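PDB 2PHP: bifunctional thiamine biosynthesis protein ThiDN from Methanocaldococcus jannaschii DSM 2661, which probably phosphorylates hydroxymethylpyrimidine and its monophosphate and, through the C-terminal ThiN domain modelled here, joins the pyrimidine diphosphate and thiazole phosphate into thiamine monophosphate. Local coordinates for residues N26-P31 and V176-Y181; M97-D102 and I160-R165. All coordinates share one frame; numbering follows the deposited sequence.

Interaction 1 of 2, residues N26-P31 and V176-Y181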
ATOM      1  N   ASN B  26     -13.566  13.054  -4.505  1.00 46.27           N
ATOM      2  CA  ASN B  26     -12.545  13.615  -5.374  1.00 45.65           C
ATOM      3  C   ASN B  26     -11.802  14.744  -4.671  1.00 44.30           C
ATOM      4  O   ASN B  26     -11.974  15.892  -4.942  1.00 43.19           O
ATOM      5  CB  ASN B  26     -13.164  14.107  -6.683  1.00 49.00           C
ATOM      6  CG  ASN B  26     -12.207  14.951  -7.499  1.00 52.22           C
ATOM      7  OD1 ASN B  26     -11.051  14.575  -7.701  1.00 54.18           O
ATOM      8  ND2 ASN B  26     -12.684  16.096  -7.970  1.00 52.72           N
ATOM      9  N   PHE B  27     -11.189  14.271  -3.575  1.00 43.60           N
ATOM     10  CA  PHE B  27     -10.490  15.155  -2.654  1.00 40.94           C
ATOM     11  C   PHE B  27      -9.216  15.688  -3.301  1.00 40.30           C
ATOM     12  O   PHE B  27      -8.280  14.938  -3.582  1.00 41.58           O
ATOM     13  CB  PHE B  27     -10.190  14.370  -1.368  1.00 40.09           C
ATOM     14  CG  PHE B  27      -9.484  15.164  -0.300  1.00 39.11           C
ATOM     15  CD1 PHE B  27      -9.959  16.406   0.104  1.00 37.05           C
ATOM     16  CD2 PHE B  27      -8.350  14.647   0.324  1.00 37.68           C
ATOM     17  CE1 PHE B  27      -9.314  17.126   1.117  1.00 36.49           C
ATOM     18  CE2 PHE B  27      -7.699  15.358   1.338  1.00 36.00           C
ATOM     19  CZ  PHE B  27      -8.183  16.599   1.732  1.00 35.20           C
ATOM     20  N   THR B  28      -9.195  16.990  -3.553  1.00 37.31           N
ATOM     21  CA  THR B  28      -8.042  17.616  -4.177  1.00 36.61           C
ATOM     22  C   THR B  28      -7.476  18.698  -3.273  1.00 34.90           C
ATOM     23  O   THR B  28      -6.422  19.268  -3.551  1.00 33.89           O
ATOM     24  CB  THR B  28      -8.426  18.247  -5.534  1.00 38.22           C
ATOM     25  OG1 THR B  28      -9.401  19.276  -5.318  1.00 37.48           O
ATOM     26  CG2 THR B  28      -9.006  17.182  -6.473  1.00 36.16           C
ATOM     27  N   LEU B  29      -8.186  18.982  -2.188  1.00 31.08           N
ATOM     28  CA  LEU B  29      -7.740  19.996  -1.242  1.00 29.97           C
ATOM     29  C   LEU B  29      -6.617  19.458  -0.337  1.00 29.04           C
ATOM     30  O   LEU B  29      -6.688  19.540   0.893  1.00 28.21           O
ATOM     31  CB  LEU B  29      -8.939  20.476  -0.416  1.00 27.85           C
ATOM     32  CG  LEU B  29      -9.962  21.366  -1.149  1.00 30.83           C
ATOM     33  CD1 LEU B  29     -11.154  21.682  -0.239  1.00 29.52           C
ATOM     34  CD2 LEU B  29      -9.297  22.648  -1.589  1.00 29.65           C
ATOM     35  N   ILE B  30      -5.579  18.915  -0.971  1.00 27.84           N
ATOM     36  CA  ILE B  30      -4.431  18.353  -0.256  1.00 27.37           C
ATOM     37  C   ILE B  30      -3.246  19.313  -0.220  1.00 25.94           C
ATOM     38  O   ILE B  30      -2.710  19.700  -1.264  1.00 27.73           O
ATOM     39  CB  ILE B  30      -3.955  17.030  -0.910  1.00 27.67           C
ATOM     40  CG1 ILE B  30      -5.113  16.031  -0.940  1.00 26.84           C
ATOM     41  CG2 ILE B  30      -2.763  16.445  -0.122  1.00 25.62           C
ATOM     42  CD1 ILE B  30      -4.880  14.851  -1.842  1.00 29.55           C
ATOM     43  N   PRO B  31      -2.815  19.702   0.988  1.00 25.07           N
ATOM     44  CA  PRO B  31      -1.679  20.620   1.112  1.00 26.85           C
ATOM     45  C   PRO B  31      -0.376  19.907   0.757  1.00 29.21           C
ATOM     46  O   PRO B  31      -0.343  18.679   0.659  1.00 27.07           O
ATOM     47  CB  PRO B  31      -1.726  21.032   2.576  1.00 24.97           C
ATOM     48  CG  PRO B  31      -2.215  19.786   3.243  1.00 25.86           C
ATOM     49  CD  PRO B  31      -3.317  19.298   2.314  1.00 24.17           C
ATOM     50  N   VAL B 176     -18.455  19.231   1.658  1.00 33.39           N
ATOM     51  CA  VAL B 176     -19.184  20.427   1.260  1.00 34.92           C
ATOM     52  C   VAL B 176     -18.179  21.443   0.721  1.00 34.81           C
ATOM     53  O   VAL B 176     -18.385  22.028  -0.347  1.00 34.40           O
ATOM     54  CB  VAL B 176     -19.948  21.039   2.465  1.00 35.31           C
ATOM     55  CG1 VAL B 176     -20.574  22.373   2.072  1.00 35.80           C
ATOM     56  CG2 VAL B 176     -21.022  20.065   2.945  1.00 36.08           C
ATOM     57  N   ILE B 177     -17.087  21.631   1.460  1.00 32.71           N
ATOM     58  CA  ILE B 177     -16.040  22.564   1.074  1.00 32.07           C
ATOM     59  C   ILE B 177     -15.425  22.167  -0.265  1.00 33.27           C
ATOM     60  O   ILE B 177     -15.176  23.016  -1.123  1.00 31.61           O
ATOM     61  CB  ILE B 177     -14.921  22.615   2.146  1.00 32.35           C
ATOM     62  CG1 ILE B 177     -15.460  23.234   3.435  1.00 31.51           C
ATOM     63  CG2 ILE B 177     -13.727  23.409   1.631  1.00 29.51           C
ATOM     64  CD1 ILE B 177     -14.472  23.214   4.586  1.00 34.76           C
ATOM     65  N   GLN B 178     -15.195  20.869  -0.431  1.00 32.94           N
ATOM     66  CA  GLN B 178     -14.593  20.330  -1.644  1.00 33.34           C
ATOM     67  C   GLN B 178     -15.429  20.637  -2.883  1.00 34.67           C
ATOM     68  O   GLN B 178     -14.883  20.998  -3.929  1.00 33.72           O
ATOM     69  CB  GLN B 178     -14.407  18.810  -1.501  1.00 33.42           C
ATOM     70  CG  GLN B 178     -13.790  18.124  -2.706  1.00 33.75           C
ATOM     71  CD  GLN B 178     -12.334  18.489  -2.908  1.00 36.86           C
ATOM     72  OE1 GLN B 178     -11.480  18.167  -2.081  1.00 40.36           O
ATOM     73  NE2 GLN B 178     -12.041  19.167  -4.009  1.00 36.91           N
ATOM     74  N   LYS B 179     -16.745  20.488  -2.770  1.00 35.16           N
ATOM     75  CA  LYS B 179     -17.624  20.753  -3.908  1.00 37.71           C
ATOM     76  C   LYS B 179     -17.572  22.204  -4.339  1.00 36.96           C
ATOM     77  O   LYS B 179     -17.644  22.508  -5.527  1.00 37.64           O
ATOM     78  CB  LYS B 179     -19.058  20.341  -3.585  1.00 39.64           C
ATOM     79  CG  LYS B 179     -19.239  18.834  -3.658  1.00 43.65           C
ATOM     80  CD  LYS B 179     -20.614  18.390  -3.209  1.00 47.93           C
ATOM     81  CE  LYS B 179     -20.701  16.867  -3.201  1.00 50.51           C
ATOM     82  NZ  LYS B 179     -21.979  16.377  -2.606  1.00 52.87           N
ATOM     83  N   ILE B 180     -17.438  23.099  -3.369  1.00 36.71           N
ATOM     84  CA  ILE B 180     -17.347  24.520  -3.663  1.00 36.25           C
ATOM     85  C   ILE B 180     -16.019  24.734  -4.381  1.00 36.05           C
ATOM     86  O   ILE B 180     -15.954  25.384  -5.422  1.00 35.45           O
ATOM     87  CB  ILE B 180     -17.393  25.356  -2.363  1.00 36.32           C
ATOM     88  CG1 ILE B 180     -18.777  25.215  -1.719  1.00 35.22           C
ATOM     89  CG2 ILE B 180     -17.036  26.811  -2.652  1.00 35.41           C
ATOM     90  CD1 ILE B 180     -18.924  25.964  -0.406  1.00 36.60           C
ATOM     91  N   TYR B 181     -14.963  24.151  -3.826  1.00 35.18           N
ATOM     92  CA  TYR B 181     -13.638  24.268  -4.408  1.00 34.85           C
ATOM     93  C   TYR B 181     -13.603  23.739  -5.844  1.00 35.29           C
ATOM     94  O   TYR B 181     -12.933  24.318  -6.701  1.00 35.67           O
ATOM     95  CB  TYR B 181     -12.621  23.507  -3.559  1.00 35.15           C
ATOM     96  CG  TYR B 181     -11.193  23.715  -3.996  1.00 35.34           C
ATOM     97  CD1 TYR B 181     -10.572  24.954  -3.842  1.00 36.12           C
ATOM     98  CD2 TYR B 181     -10.457  22.671  -4.554  1.00 35.50           C
ATOM     99  CE1 TYR B 181      -9.252  25.149  -4.232  1.00 36.50           C
ATOM    100  CE2 TYR B 181      -9.133  22.850  -4.942  1.00 35.23           C
ATOM    101  CZ  TYR B 181      -8.539  24.087  -4.780  1.00 36.56           C
ATOM    102  OH  TYR B 181      -7.236  24.269  -5.151  1.00 36.69           O
TER
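An inverse gamma turn centred on Leu-29 sits against helix 167-185 of the ThiN domain, and the Gln-178 side chain reaches from the helix to grip the loop. Its CG is anti to the backbone N (chi1 180°), and a bend at chi2 (69°) turns the amide toward Thr-28. OE1 accepts Thr-28 N at 3.0 Å, with the donor above the carbonyl plane, and takes a weak, longer bond from Leu-29 N. NE2 donates to Thr-28 OG1, which lies close to the amide plane, at 2.9 Å and also bonds Asn-182 OD1. An alanine here would remove the amide and would probably leave the backbone N-H of Thr-28 without its acceptor, loosening the loop's hold on the helix.

The tight part is buried and joins the Gln-178 amide to an apolar patch: Leu-29 CD1 meets Ile-177 CG2 at 3.6 Å, while CD2 sits over the face of the Tyr-181 ring in a CH-pi contact. The solvent side is looser. There Asn-26 is exposed, its side chain touching Asn-182 farther along the helix; Thr-28 is partly exposed yet held. On the buried side, Phe-27 turns its ring almost perpendicular to the Gln-178 amide, and its CD1 edge lies 3.2 Å from Gln-178 OE1.

Interaction 2 of 2, residues M97-D102 and I160-R165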
HETATM    1  N   MSE B  97      -9.278  17.796  10.843  1.00 28.08           N
HETATM    2  CA  MSE B  97      -8.579  17.403   9.624  1.00 28.91           C
HETATM    3  C   MSE B  97      -8.028  18.663   8.972  1.00 28.34           C
HETATM    4  O   MSE B  97      -8.749  19.654   8.848  1.00 29.75           O
HETATM    5  CB  MSE B  97      -9.531  16.719   8.644  1.00 29.06           C
HETATM    6  CG  MSE B  97      -8.891  16.454   7.295  1.00 34.03           C
HETATM    7 SE   MSE B  97     -10.037  15.452   6.118  1.00 43.85          SE
HETATM    8  CE  MSE B  97      -8.783  15.031   4.705  1.00 36.37           C
ATOM      9  N   ASN B  98      -6.762  18.641   8.564  1.00 26.14           N
ATOM     10  CA  ASN B  98      -6.188  19.812   7.912  1.00 27.21           C
ATOM     11  C   ASN B  98      -6.282  19.642   6.404  1.00 28.98           C
ATOM     12  O   ASN B  98      -6.022  18.558   5.886  1.00 30.02           O
ATOM     13  CB  ASN B  98      -4.732  20.028   8.336  1.00 27.38           C
ATOM     14  CG  ASN B  98      -3.810  18.898   7.897  1.00 28.44           C
ATOM     15  OD1 ASN B  98      -3.949  17.756   8.343  1.00 26.55           O
ATOM     16  ND2 ASN B  98      -2.862  19.217   7.017  1.00 27.12           N
ATOM     17  N   ILE B  99      -6.681  20.708   5.708  1.00 28.83           N
ATOM     18  CA  ILE B  99      -6.801  20.676   4.252  1.00 27.36           C
ATOM     19  C   ILE B  99      -6.139  21.902   3.631  1.00 27.61           C
ATOM     20  O   ILE B  99      -5.831  22.878   4.326  1.00 26.56           O
ATOM     21  CB  ILE B  99      -8.277  20.615   3.798  1.00 29.11           C
ATOM     22  CG1 ILE B  99      -8.991  21.923   4.134  1.00 27.20           C
ATOM     23  CG2 ILE B  99      -8.981  19.446   4.480  1.00 27.49           C
ATOM     24  CD1 ILE B  99     -10.448  21.933   3.686  1.00 30.51           C
ATOM     25  N   LYS B 100      -5.905  21.839   2.328  1.00 26.83           N
ATOM     26  CA  LYS B 100      -5.252  22.929   1.629  1.00 29.32           C
ATOM     27  C   LYS B 100      -6.002  24.256   1.768  1.00 29.22           C
ATOM     28  O   LYS B 100      -7.237  24.309   1.753  1.00 27.23           O
ATOM     29  CB  LYS B 100      -5.085  22.558   0.161  1.00 30.74           C
ATOM     30  CG  LYS B 100      -4.335  23.575  -0.662  1.00 35.26           C
ATOM     31  CD  LYS B 100      -4.405  23.213  -2.136  1.00 38.49           C
ATOM     32  CE  LYS B 100      -3.535  24.138  -2.973  1.00 38.51           C
ATOM     33  NZ  LYS B 100      -3.676  23.799  -4.411  1.00 43.02           N
ATOM     34  N   TYR B 101      -5.236  25.330   1.914  1.00 30.87           N
ATOM     35  CA  TYR B 101      -5.789  26.666   2.069  1.00 33.16           C
ATOM     36  C   TYR B 101      -5.997  27.388   0.742  1.00 33.00           C
ATOM     37  O   TYR B 101      -5.272  27.154  -0.215  1.00 31.01           O
ATOM     38  CB  TYR B 101      -4.854  27.503   2.938  1.00 34.54           C
ATOM     39  CG  TYR B 101      -5.173  28.980   2.914  1.00 39.74           C
ATOM     40  CD1 TYR B 101      -6.158  29.518   3.746  1.00 41.48           C
ATOM     41  CD2 TYR B 101      -4.482  29.846   2.065  1.00 40.76           C
ATOM     42  CE1 TYR B 101      -6.440  30.879   3.739  1.00 43.41           C
ATOM     43  CE2 TYR B 101      -4.756  31.208   2.049  1.00 42.74           C
ATOM     44  CZ  TYR B 101      -5.733  31.719   2.891  1.00 45.25           C
ATOM     45  OH  TYR B 101      -5.986  33.075   2.906  1.00 46.70           O
ATOM     46  N   ASP B 102      -6.983  28.281   0.708  1.00 33.64           N
ATOM     47  CA  ASP B 102      -7.282  29.085  -0.479  1.00 34.77           C
ATOM     48  C   ASP B 102      -8.142  30.279  -0.059  1.00 35.64           C
ATOM     49  O   ASP B 102      -9.250  30.102   0.444  1.00 34.45           O
ATOM     50  CB  ASP B 102      -8.018  28.256  -1.533  1.00 35.82           C
ATOM     51  CG  ASP B 102      -8.368  29.066  -2.781  1.00 38.43           C
ATOM     52  OD1 ASP B 102      -9.108  30.071  -2.668  1.00 38.77           O
ATOM     53  OD2 ASP B 102      -7.907  28.698  -3.877  1.00 37.53           O
ATOM     54  N   ILE B 160      -6.072  25.262   6.248  1.00 29.86           N
ATOM     55  CA  ILE B 160      -7.463  25.348   6.682  1.00 28.97           C
ATOM     56  C   ILE B 160      -7.674  24.110   7.546  1.00 28.84           C
ATOM     57  O   ILE B 160      -7.413  22.988   7.114  1.00 30.93           O
ATOM     58  CB  ILE B 160      -8.475  25.286   5.520  1.00 27.97           C
ATOM     59  CG1 ILE B 160      -8.462  26.594   4.728  1.00 26.91           C
ATOM     60  CG2 ILE B 160      -9.879  25.028   6.082  1.00 24.98           C
ATOM     61  CD1 ILE B 160      -9.304  26.546   3.472  1.00 27.18           C
ATOM     62  N   ARG B 161      -8.126  24.310   8.773  1.00 28.82           N
ATOM     63  CA  ARG B 161      -8.368  23.194   9.671  1.00 28.25           C
ATOM     64  C   ARG B 161      -9.871  23.089   9.949  1.00 29.05           C
ATOM     65  O   ARG B 161     -10.493  24.042  10.416  1.00 27.58           O
ATOM     66  CB  ARG B 161      -7.560  23.398  10.959  1.00 30.39           C
ATOM     67  CG  ARG B 161      -6.077  23.643  10.679  1.00 31.35           C
ATOM     68  CD  ARG B 161      -5.295  24.078  11.907  1.00 34.06           C
ATOM     69  NE  ARG B 161      -3.890  24.334  11.578  1.00 34.99           N
ATOM     70  CZ  ARG B 161      -3.438  25.445  10.998  1.00 35.15           C
ATOM     71  NH1 ARG B 161      -4.274  26.435  10.685  1.00 35.49           N
ATOM     72  NH2 ARG B 161      -2.151  25.555  10.702  1.00 32.62           N
ATOM     73  N   VAL B 162     -10.448  21.934   9.621  1.00 27.83           N
ATOM     74  CA  VAL B 162     -11.868  21.672   9.818  1.00 27.71           C
ATOM     75  C   VAL B 162     -12.058  20.867  11.113  1.00 30.95           C
ATOM     76  O   VAL B 162     -11.451  19.812  11.290  1.00 31.78           O
ATOM     77  CB  VAL B 162     -12.452  20.888   8.605  1.00 28.54           C
ATOM     78  CG1 VAL B 162     -13.922  20.579   8.824  1.00 26.12           C
ATOM     79  CG2 VAL B 162     -12.269  21.707   7.318  1.00 26.13           C
ATOM     80  N   LEU B 163     -12.890  21.379  12.018  1.00 29.36           N
ATOM     81  CA  LEU B 163     -13.139  20.722  13.302  1.00 28.70           C
ATOM     82  C   LEU B 163     -14.579  20.222  13.401  1.00 29.13           C
ATOM     83  O   LEU B 163     -15.449  20.656  12.645  1.00 28.89           O
ATOM     84  CB  LEU B 163     -12.860  21.692  14.463  1.00 30.88           C
ATOM     85  CG  LEU B 163     -11.460  22.314  14.592  1.00 32.64           C
ATOM     86  CD1 LEU B 163     -11.263  23.376  13.526  1.00 33.81           C
ATOM     87  CD2 LEU B 163     -11.295  22.951  15.966  1.00 34.26           C
ATOM     88  N   GLY B 164     -14.830  19.313  14.339  1.00 27.97           N
ATOM     89  CA  GLY B 164     -16.169  18.774  14.504  1.00 28.89           C
ATOM     90  C   GLY B 164     -16.260  17.842  15.695  1.00 30.16           C
ATOM     91  O   GLY B 164     -15.264  17.618  16.387  1.00 29.46           O
ATOM     92  N   ARG B 165     -17.451  17.295  15.931  1.00 29.72           N
ATOM     93  CA  ARG B 165     -17.672  16.396  17.061  1.00 31.41           C
ATOM     94  C   ARG B 165     -16.936  15.070  16.908  1.00 30.54           C
ATOM     95  O   ARG B 165     -16.437  14.516  17.891  1.00 31.01           O
ATOM     96  CB  ARG B 165     -19.175  16.164  17.261  1.00 34.08           C
ATOM     97  CG  ARG B 165     -19.927  17.444  17.613  1.00 40.55           C
ATOM     98  CD  ARG B 165     -21.092  17.194  18.551  1.00 45.64           C
ATOM     99  NE  ARG B 165     -22.167  18.160  18.348  1.00 51.80           N
ATOM    100  CZ  ARG B 165     -22.628  18.530  17.154  1.00 55.56           C
ATOM    101  NH1 ARG B 165     -22.111  18.009  16.042  1.00 56.13           N
ATOM    102  NH2 ARG B 165     -23.593  19.439  17.066  1.00 56.86           N
TER
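Strands 95-100 and 159-164 run antiparallel here, and four backbone hydrogen bonds join them. The axes of strand segments 97-100 and 160-164 approach to 4.7 Å. Met-97 (a selenomethionine) and Val-162 form one hydrogen-bonded pair, each N giving its hydrogen to the other's O. Ile-99 and Ile-160 form the next, and its Ile-99 N to Ile-160 O bond is the shortest and straightest of the four, 2.8 Å with 176° at the hydrogen. Between them lies the non-hydrogen-bonded pair Asn-98 and Arg-161, whose CA atoms come to 4.4 Å.

Ile-160 has the largest share of the contact. Its CB lies 3.7 Å from Ile-99 CG1. From there the chain forks: CG2, anti to the backbone N, stays with Ile-99, touching CG1 and CD1, whereas CG1, beside the backbone N (chi1 -73°), heads for the loop and meets Tyr-101 CA. The same CG1 lies at the edge of the Tyr-101 ring, 3.9 Å from CD1. At the tip, CD1 rests 3.5 Å from Lys-100 O, so the isoleucine reaches along the chain as far as Lys-100 and Tyr-101. Ile-99 answers with CG1 in the crowded position between N and the carbonyl carbon (chi1 68°), which sends CD1 on to Val-162 CG2 at 4.1 Å.

On the face bearing Asn-98 and Arg-161, which helix 77-87 covers, the polar ends are paired: Asn-98 OD1 and ND2 bond Asn-36 N and Gly-34 O, and Arg-161 makes a salt bridge to Asp-150. Asp-102 takes the N-cap position of helix 103-109, its OD1 accepting Leu-105 N. The whole is a regular antiparallel strand pair in the middle of the mixed sheet of the ThiN domain.

Overall arrangement
The two contacts have centres about 10 Å apart and touch directly. Leu-29, centre of the turn in interaction 1, offers its O to Lys-100 N of interaction 2 at 2.8 Å, a probable hydrogen bond. Leu-29 thus faces helix 167-185 with its side chain and strand 95-100 with its carbonyl. Phe-27 CZ packs 3.4 Å from Met-97 CE, carrying the apolar layer from loop to sheet. Strand 159-164 and helix 167-185 follow each other in the chain. The strand pairing of 97-102 with 160-165 is nested in the chain loop that 26-31 and 176-181 close. Both contacts are largely buried, with interaction 2 nearer the centre of the chain.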